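Local coordinates for protein histidine--tRNA ligase (Thermus thermophilus, PDB 1H4V) that catalyses the ATP-dependent attachment of L-histidine to tRNA(His), releasing AMP and diphosphate, as a homodimeric class II aminoacyl-tRNA synthetase, at residues R79-G82 with T83-M86; V166-P169 with E170-A173; R406-R409 with E410-P413. All blocks are in the same frame, centred on the assembly; numbering follows the deposited sequence.

Contact 1: R79-G82 with T83-M86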
ATOM      1  N   ARG A  79      11.615  -8.422  -0.245  1.00 18.15           N
ATOM      2  CA  ARG A  79      11.166  -8.683   1.119  1.00 20.10           C
ATOM      3  C   ARG A  79      10.359  -9.983   1.288  1.00 19.91           C
ATOM      4  O   ARG A  79       9.258 -10.114   0.753  1.00 21.32           O
ATOM      5  CB  ARG A  79      10.323  -7.508   1.611  1.00 21.15           C
ATOM      6  CG  ARG A  79       9.888  -7.634   3.049  1.00 22.42           C
ATOM      7  CD  ARG A  79       8.584  -6.893   3.257  1.00 24.79           C
ATOM      8  NE  ARG A  79       8.750  -5.459   3.119  1.00 29.00           N
ATOM      9  CZ  ARG A  79       7.830  -4.652   2.614  1.00 22.14           C
ATOM     10  NH1 ARG A  79       6.682  -5.148   2.187  1.00 19.84           N
ATOM     11  NH2 ARG A  79       8.052  -3.348   2.564  1.00 23.61           N
ATOM     12  N   PRO A  80      10.904 -10.957   2.043  1.00 18.50           N
ATOM     13  CA  PRO A  80      10.255 -12.250   2.300  1.00 18.24           C
ATOM     14  C   PRO A  80       9.535 -12.303   3.651  1.00 18.44           C
ATOM     15  O   PRO A  80       8.698 -13.172   3.886  1.00 19.74           O
ATOM     16  CB  PRO A  80      11.423 -13.217   2.270  1.00 11.74           C
ATOM     17  CG  PRO A  80      12.461 -12.432   2.989  1.00 15.17           C
ATOM     18  CD  PRO A  80      12.335 -11.028   2.396  1.00 15.20           C
ATOM     19  N   GLU A  81       9.884 -11.375   4.535  1.00 20.03           N
ATOM     20  CA  GLU A  81       9.303 -11.306   5.878  1.00 20.75           C
ATOM     21  C   GLU A  81       9.345  -9.855   6.335  1.00 19.12           C
ATOM     22  O   GLU A  81      10.011  -9.026   5.725  1.00 17.29           O
ATOM     23  CB  GLU A  81      10.119 -12.147   6.866  1.00 18.32           C
ATOM     24  CG  GLU A  81      11.533 -11.613   7.067  1.00 27.91           C
ATOM     25  CD  GLU A  81      12.169 -12.094   8.359  1.00 36.46           C
ATOM     26  OE1 GLU A  81      12.286 -13.325   8.542  1.00 41.46           O
ATOM     27  OE2 GLU A  81      12.549 -11.240   9.194  1.00 33.71           O
ATOM     28  N   GLY A  82       8.661  -9.556   7.429  1.00 20.06           N
ATOM     29  CA  GLY A  82       8.652  -8.193   7.918  1.00 19.24           C
ATOM     30  C   GLY A  82       9.573  -7.878   9.079  1.00 18.35           C
ATOM     31  O   GLY A  82      10.147  -6.784   9.128  1.00 18.37           O
ATOM     32  N   THR A  83       9.728  -8.831   9.996  1.00 18.47           N
ATOM     33  CA  THR A  83      10.537  -8.633  11.205  1.00 17.69           C
ATOM     34  C   THR A  83      11.952  -8.110  11.014  1.00 17.06           C
ATOM     35  O   THR A  83      12.304  -7.088  11.599  1.00 16.23           O
ATOM     36  CB  THR A  83      10.606  -9.920  12.064  1.00 20.49           C
ATOM     37  OG1 THR A  83       9.279 -10.425  12.279  1.00 19.21           O
ATOM     38  CG2 THR A  83      11.239  -9.611  13.433  1.00 18.17           C
ATOM     39  N   ALA A  84      12.765  -8.796  10.210  1.00 15.88           N
ATOM     40  CA  ALA A  84      14.137  -8.353   9.982  1.00 14.52           C
ATOM     41  C   ALA A  84      14.192  -6.932   9.414  1.00 14.50           C
ATOM     42  O   ALA A  84      15.063  -6.145   9.785  1.00 14.29           O
ATOM     43  CB  ALA A  84      14.865  -9.314   9.049  1.00 15.83           C
ATOM     44  N   ALA A  85      13.268  -6.611   8.516  1.00 14.21           N
ATOM     45  CA  ALA A  85      13.217  -5.279   7.909  1.00 15.47           C
ATOM     46  C   ALA A  85      12.891  -4.218   8.955  1.00 16.58           C
ATOM     47  O   ALA A  85      13.446  -3.122   8.935  1.00 20.08           O
ATOM     48  CB  ALA A  85      12.177  -5.244   6.803  1.00 12.47           C
ATOM     49  N   MET A  86      11.988  -4.547   9.870  1.00 17.72           N
ATOM     50  CA  MET A  86      11.600  -3.608  10.920  1.00 18.41           C
ATOM     51  C   MET A  86      12.730  -3.409  11.910  1.00 16.31           C
ATOM     52  O   MET A  86      12.991  -2.279  12.322  1.00 17.38           O
ATOM     53  CB  MET A  86      10.318  -4.090  11.610  1.00 15.38           C
ATOM     54  CG  MET A  86       9.146  -4.048  10.636  1.00 21.40           C
ATOM     55  SD  MET A  86       7.686  -4.958  11.096  1.00 28.25           S
ATOM     56  CE  MET A  86       6.878  -3.726  12.158  1.00 16.72           C
TER
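Glu81 and Ala84 are joined by a side-chain-to-backbone hydrogen bond that caps the start of helix 83-92. Ala84 N donates to Glu81 OE2 over 2.7 Å with an N-H...O angle of 155°, and the donor meets the oxygen nearly in line with its C-O bond. The first torsion explains the reach: CG sits between the backbone N and the carbonyl carbon (chi1 65°), and the chain then runs out extended, which lays OE2 over the first turn. The main-chain part begins one residue later. Met86 N donates to Gly82 O over 3.0 Å, an i to i+4 helical bond that takes Gly82 into the hydrogen-bonding pattern of the helix.

Van der Waals contacts fill in around these bonds. Glu81 OE2 lies 3.0 Å from Ala84 CB, a close approach, and 3.7 Å from Thr83 CB. On another part of the turn Met86 CG comes within 3.3 Å of Gly82 O, with SD a little farther off at 3.6 Å from the same oxygen.

Beyond the turn, Glu81 OE1 forms a salt bridge with Lys52, while Thr83 and Met86 both rest on Asn128 and Glu130 of strand 123-132, within the catalytic region. Replacing Glu81 with an alanine removes both oxygens and is likely to leave the amide of Ala84 without this acceptor and Lys52 without this salt-bridge mate. Because the two carboxylate oxygens serve different partners, one a helix amide and the other a lysine, rotation about the CG-CD bond is probably restrained, and the loop after strand 75-78 is tied to the helix it introduces.

Contact 2: V166-P169 with E170-A173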
ATOM      1  N   VAL A 166      10.367 -21.547  23.602  1.00 23.85           N
ATOM      2  CA  VAL A 166      11.522 -22.213  23.019  1.00 25.92           C
ATOM      3  C   VAL A 166      12.746 -22.021  23.919  1.00 26.13           C
ATOM      4  O   VAL A 166      13.869 -22.343  23.531  1.00 25.61           O
ATOM      5  CB  VAL A 166      11.818 -21.691  21.597  1.00 27.23           C
ATOM      6  CG1 VAL A 166      10.649 -22.029  20.676  1.00 26.50           C
ATOM      7  CG2 VAL A 166      12.062 -20.199  21.624  1.00 25.18           C
ATOM      8  N   GLY A 167      12.503 -21.486  25.117  1.00 26.91           N
ATOM      9  CA  GLY A 167      13.547 -21.267  26.109  1.00 29.08           C
ATOM     10  C   GLY A 167      14.694 -20.331  25.779  1.00 30.67           C
ATOM     11  O   GLY A 167      14.683 -19.640  24.764  1.00 31.25           O
ATOM     12  N   ASP A 168      15.693 -20.300  26.657  1.00 32.64           N
ATOM     13  CA  ASP A 168      16.867 -19.463  26.451  1.00 35.41           C
ATOM     14  C   ASP A 168      17.907 -20.274  25.678  1.00 35.55           C
ATOM     15  O   ASP A 168      17.866 -21.500  25.684  1.00 35.67           O
ATOM     16  CB  ASP A 168      17.435 -19.004  27.796  1.00 38.55           C
ATOM     17  CG  ASP A 168      16.450 -18.147  28.581  1.00 45.22           C
ATOM     18  OD1 ASP A 168      15.715 -17.356  27.949  1.00 45.68           O
ATOM     19  OD2 ASP A 168      16.416 -18.252  29.828  1.00 49.50           O
ATOM     20  N   PRO A 169      18.850 -19.599  25.000  1.00 36.49           N
ATOM     21  CA  PRO A 169      19.883 -20.296  24.226  1.00 37.13           C
ATOM     22  C   PRO A 169      20.638 -21.423  24.940  1.00 37.52           C
ATOM     23  O   PRO A 169      21.079 -22.377  24.293  1.00 37.25           O
ATOM     24  CB  PRO A 169      20.801 -19.157  23.760  1.00 36.67           C
ATOM     25  CG  PRO A 169      20.564 -18.078  24.763  1.00 37.94           C
ATOM     26  CD  PRO A 169      19.080 -18.147  24.984  1.00 37.14           C
ATOM     27  N   GLU A 170      20.783 -21.322  26.260  1.00 36.76           N
ATOM     28  CA  GLU A 170      21.472 -22.369  27.011  1.00 38.11           C
ATOM     29  C   GLU A 170      20.531 -23.577  27.083  1.00 37.75           C
ATOM     30  O   GLU A 170      20.969 -24.725  27.145  1.00 36.65           O
ATOM     31  CB  GLU A 170      21.814 -21.899  28.429  1.00 38.42           C
ATOM     32  CG  GLU A 170      22.170 -20.420  28.546  1.00 48.47           C
ATOM     33  CD  GLU A 170      20.952 -19.530  28.817  1.00 49.90           C
ATOM     34  OE1 GLU A 170      20.302 -19.705  29.878  1.00 47.10           O
ATOM     35  OE2 GLU A 170      20.649 -18.653  27.976  1.00 48.11           O
ATOM     36  N   ASP A 171      19.228 -23.298  27.084  1.00 37.13           N
ATOM     37  CA  ASP A 171      18.222 -24.350  27.129  1.00 35.19           C
ATOM     38  C   ASP A 171      18.149 -25.006  25.755  1.00 33.59           C
ATOM     39  O   ASP A 171      17.955 -26.213  25.638  1.00 32.43           O
ATOM     40  CB  ASP A 171      16.843 -23.780  27.477  1.00 35.01           C
ATOM     41  CG  ASP A 171      16.824 -23.047  28.808  1.00 39.08           C
ATOM     42  OD1 ASP A 171      17.594 -23.423  29.717  1.00 42.68           O
ATOM     43  OD2 ASP A 171      16.022 -22.101  28.950  1.00 38.34           O
ATOM     44  N   ARG A 172      18.307 -24.196  24.717  1.00 31.79           N
ATOM     45  CA  ARG A 172      18.252 -24.692  23.354  1.00 31.87           C
ATOM     46  C   ARG A 172      19.494 -25.529  23.045  1.00 31.62           C
ATOM     47  O   ARG A 172      19.449 -26.457  22.232  1.00 30.11           O
ATOM     48  CB  ARG A 172      18.117 -23.516  22.384  1.00 31.30           C
ATOM     49  CG  ARG A 172      16.840 -22.684  22.596  1.00 32.98           C
ATOM     50  CD  ARG A 172      16.830 -21.445  21.708  1.00 28.34           C
ATOM     51  NE  ARG A 172      16.989 -21.799  20.300  1.00 31.17           N
ATOM     52  CZ  ARG A 172      15.989 -22.090  19.479  1.00 32.28           C
ATOM     53  NH1 ARG A 172      14.737 -22.064  19.918  1.00 35.61           N
ATOM     54  NH2 ARG A 172      16.241 -22.428  18.221  1.00 32.32           N
ATOM     55  N   ALA A 173      20.599 -25.213  23.710  1.00 31.75           N
ATOM     56  CA  ALA A 173      21.829 -25.964  23.507  1.00 33.54           C
ATOM     57  C   ALA A 173      21.645 -27.400  24.014  1.00 34.07           C
ATOM     58  O   ALA A 173      21.976 -28.362  23.313  1.00 34.69           O
ATOM     59  CB  ALA A 173      22.983 -25.291  24.236  1.00 33.66           C
TER
HETATM   60  O   HOH W   1      15.908 -20.492  31.179  1.00 25.81           O
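Asp171 CG lies beside its own backbone N and opposite its carbonyl carbon (chi1 -58°), which carries OD2 back over the helix start to Asp168. Glu170 has the same first torsion class, but a bend at chi2 (90°) folds its carboxylate back alongside Asp168 and the ring of Pro169. Glu170 OE2 then touches Asp168 CB at 3.2 Å and Pro169 CG at 3.3 Å. The bond from Asp168 N to Asp171 OD2 is 2.9 Å long and nearly straight; it arrives on the anti side of the carboxylate, 35° out of its plane.

Asp168 is the N-cap of helix 169-183, yet its side chain makes no capping bond. The bond from its amide to the third residue of the helix is therefore just the reverse half of a capping box. Main-chain bonds start the helix: Arg172 N to Asp168 O, 2.9 Å, Ala173 N to Pro169 O, and a weak one from Asp171 N to Asp168 O.

The aspartates lie side by side, their carboxylate planes moderately tilted against each other and their OD2 atoms 4.0 Å apart. A water donates to both OD2 atoms, 2.7 Å from that of Asp168 and 2.8 Å from that of Asp171, which would probably ease the repulsion. Asp168 OD1 has Arg266 as its salt-bridge partner, and Asp171 OD2 also takes a weak bond from Gly230 N.

Arg172 runs beside Val166, pointing the same way. Val166 CB meets the guanidinium at its edge, 3.4 Å from NH1, while NH2 donates to the carbonyl of Arg259.

Contact 3: R406-R409 with E410-P413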
ATOM      1  N   ARG A 406     -36.970  20.078 -11.797  1.00 26.66           N
ATOM      2  CA  ARG A 406     -36.272  20.823 -12.834  1.00 27.12           C
ATOM      3  C   ARG A 406     -35.638  22.042 -12.174  1.00 26.15           C
ATOM      4  O   ARG A 406     -36.332  22.912 -11.671  1.00 26.02           O
ATOM      5  CB  ARG A 406     -37.261  21.265 -13.918  1.00 27.37           C
ATOM      6  CG  ARG A 406     -36.670  22.179 -14.970  1.00 32.31           C
ATOM      7  CD  ARG A 406     -35.622  21.464 -15.797  1.00 38.42           C
ATOM      8  NE  ARG A 406     -36.202  20.748 -16.934  1.00 44.33           N
ATOM      9  CZ  ARG A 406     -36.529  21.313 -18.095  1.00 44.42           C
ATOM     10  NH1 ARG A 406     -36.336  22.613 -18.294  1.00 40.70           N
ATOM     11  NH2 ARG A 406     -37.045  20.572 -19.068  1.00 46.11           N
ATOM     12  N   LEU A 407     -34.316  22.106 -12.169  1.00 27.06           N
ATOM     13  CA  LEU A 407     -33.638  23.234 -11.552  1.00 28.37           C
ATOM     14  C   LEU A 407     -32.512  23.775 -12.423  1.00 27.85           C
ATOM     15  O   LEU A 407     -32.065  23.108 -13.359  1.00 27.04           O
ATOM     16  CB  LEU A 407     -33.099  22.827 -10.170  1.00 33.49           C
ATOM     17  CG  LEU A 407     -32.150  21.630 -10.064  1.00 33.96           C
ATOM     18  CD1 LEU A 407     -31.832  21.363  -8.603  1.00 36.45           C
ATOM     19  CD2 LEU A 407     -32.787  20.397 -10.667  1.00 40.83           C
ATOM     20  N   SER A 408     -32.077  24.996 -12.127  1.00 27.58           N
ATOM     21  CA  SER A 408     -30.990  25.625 -12.876  1.00 29.51           C
ATOM     22  C   SER A 408     -29.654  25.012 -12.450  1.00 29.90           C
ATOM     23  O   SER A 408     -29.538  24.450 -11.361  1.00 29.88           O
ATOM     24  CB  SER A 408     -30.969  27.132 -12.617  1.00 30.25           C
ATOM     25  OG  SER A 408     -30.760  27.408 -11.240  1.00 30.23           O
ATOM     26  N   ARG A 409     -28.644  25.124 -13.306  1.00 31.49           N
ATOM     27  CA  ARG A 409     -27.337  24.561 -12.996  1.00 34.07           C
ATOM     28  C   ARG A 409     -26.692  25.123 -11.736  1.00 34.11           C
ATOM     29  O   ARG A 409     -25.987  24.408 -11.036  1.00 35.06           O
ATOM     30  CB  ARG A 409     -26.385  24.734 -14.176  1.00 35.08           C
ATOM     31  CG  ARG A 409     -26.697  23.831 -15.340  1.00 41.41           C
ATOM     32  CD  ARG A 409     -25.441  23.545 -16.132  1.00 48.20           C
ATOM     33  NE  ARG A 409     -25.686  22.644 -17.253  1.00 49.78           N
ATOM     34  CZ  ARG A 409     -24.726  22.062 -17.963  1.00 50.88           C
ATOM     35  NH1 ARG A 409     -23.449  22.280 -17.668  1.00 45.42           N
ATOM     36  NH2 ARG A 409     -25.043  21.267 -18.977  1.00 55.80           N
ATOM     37  N   GLU A 410     -26.933  26.394 -11.440  1.00 34.38           N
ATOM     38  CA  GLU A 410     -26.348  27.008 -10.256  1.00 36.90           C
ATOM     39  C   GLU A 410     -26.906  26.410  -8.967  1.00 36.98           C
ATOM     40  O   GLU A 410     -26.246  26.439  -7.929  1.00 38.92           O
ATOM     41  CB  GLU A 410     -26.608  28.518 -10.242  1.00 40.08           C
ATOM     42  CG  GLU A 410     -26.072  29.290 -11.440  1.00 49.99           C
ATOM     43  CD  GLU A 410     -26.812  28.969 -12.731  1.00 57.50           C
ATOM     44  OE1 GLU A 410     -28.065  28.965 -12.718  1.00 59.57           O
ATOM     45  OE2 GLU A 410     -26.141  28.730 -13.762  1.00 60.44           O
ATOM     46  N   GLU A 411     -28.116  25.860  -9.041  1.00 35.95           N
ATOM     47  CA  GLU A 411     -28.790  25.293  -7.870  1.00 33.69           C
ATOM     48  C   GLU A 411     -28.551  23.810  -7.640  1.00 31.08           C
ATOM     49  O   GLU A 411     -28.865  23.296  -6.570  1.00 32.10           O
ATOM     50  CB  GLU A 411     -30.308  25.519  -7.970  1.00 35.16           C
ATOM     51  CG  GLU A 411     -30.735  26.964  -8.145  1.00 41.20           C
ATOM     52  CD  GLU A 411     -32.233  27.106  -8.390  1.00 49.87           C
ATOM     53  OE1 GLU A 411     -32.752  26.480  -9.345  1.00 51.10           O
ATOM     54  OE2 GLU A 411     -32.890  27.850  -7.631  1.00 52.99           O
ATOM     55  N   VAL A 412     -28.014  23.115  -8.636  1.00 28.16           N
ATOM     56  CA  VAL A 412     -27.787  21.686  -8.498  1.00 26.72           C
ATOM     57  C   VAL A 412     -26.884  21.267  -7.334  1.00 27.07           C
ATOM     58  O   VAL A 412     -27.237  20.372  -6.562  1.00 27.11           O
ATOM     59  CB  VAL A 412     -27.248  21.091  -9.808  1.00 26.95           C
ATOM     60  CG1 VAL A 412     -26.917  19.618  -9.625  1.00 24.24           C
ATOM     61  CG2 VAL A 412     -28.292  21.249 -10.891  1.00 28.13           C
ATOM     62  N   PRO A 413     -25.712  21.904  -7.185  1.00 27.77           N
ATOM     63  CA  PRO A 413     -24.826  21.519  -6.076  1.00 27.92           C
ATOM     64  C   PRO A 413     -25.541  21.620  -4.724  1.00 29.01           C
ATOM     65  O   PRO A 413     -25.564  20.672  -3.936  1.00 28.67           O
ATOM     66  CB  PRO A 413     -23.681  22.530  -6.173  1.00 23.52           C
ATOM     67  CG  PRO A 413     -23.675  22.920  -7.611  1.00 29.05           C
ATOM     68  CD  PRO A 413     -25.148  23.036  -7.939  1.00 28.64           C
TER
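This is a local strand-to-helix turn in the anticodon-binding domain: strand 404-408 ends at Ser408, and the chain turns sharply into helix 412-419, with Ser408 and Glu411 tied together at the bend. Two bonds run between them in opposite directions. Ser408 N donates to Glu411 OE1 over 3.2 Å, using the anti lone pair of that oxygen. In return Glu411 N donates to Ser408 O over 3.1 Å, approaching from above the carbonyl plane, 57° out of it, rather than along a lone pair.

The serine hydroxyl lies close to the same carboxylate. Its OG sits between the backbone N and the carbonyl carbon (chi1 61°), which sets it beside both glutamates. Ser408 OG is 2.9 Å from Glu411 OE1 and 3.4 Å from Glu410 OE1; each would be a weak bond at best, and the one hydroxyl proton could go to either. Glu410 gets its carboxylate back to the serine by bending at chi2, whereas the chain of Glu411 is extended beyond CG.

The apolar side of the turn is carried by Leu407 and Val412. Leu407 CG packs on Val412 CG2 at 4.0 Å, the two side chains crossing at about a right angle. Val412 N makes weak bonds, each 3.4 Å long, to Ser408 O and Arg409 O.

Within this chain 404-408 is an outermost strand of its sheet, paired with strand 393-398, where Leu407 lies against Leu396 and Val412 against Val394. Helix 338-351 meets the turn too: Val412 and Pro413 touch Leu351, and Arg409 lies on Tyr346 and Leu347.

All three contacts are turns from a strand into a helix, but no two share an element: 75-78 leads to 83-92, 160-165 to 169-183, and 404-408 to 412-419. Contact 1 lies in the catalytic region and contact 2 at the end of its first part, their centres about 24 Å apart, whereas contact 3 is in the anticodon-binding domain, its centre about 75 Å from that of contact 2. Contact 1 is buried and has no exposed residue. Contact 2 is mostly buried with an exposed fringe, and contact 3 only partly buried. A carboxylate accepts a backbone amide in each: forward, from the helix, in contact 1, but backward in contacts 2 and 3, with water added in one and a hydroxyl nearby in the other.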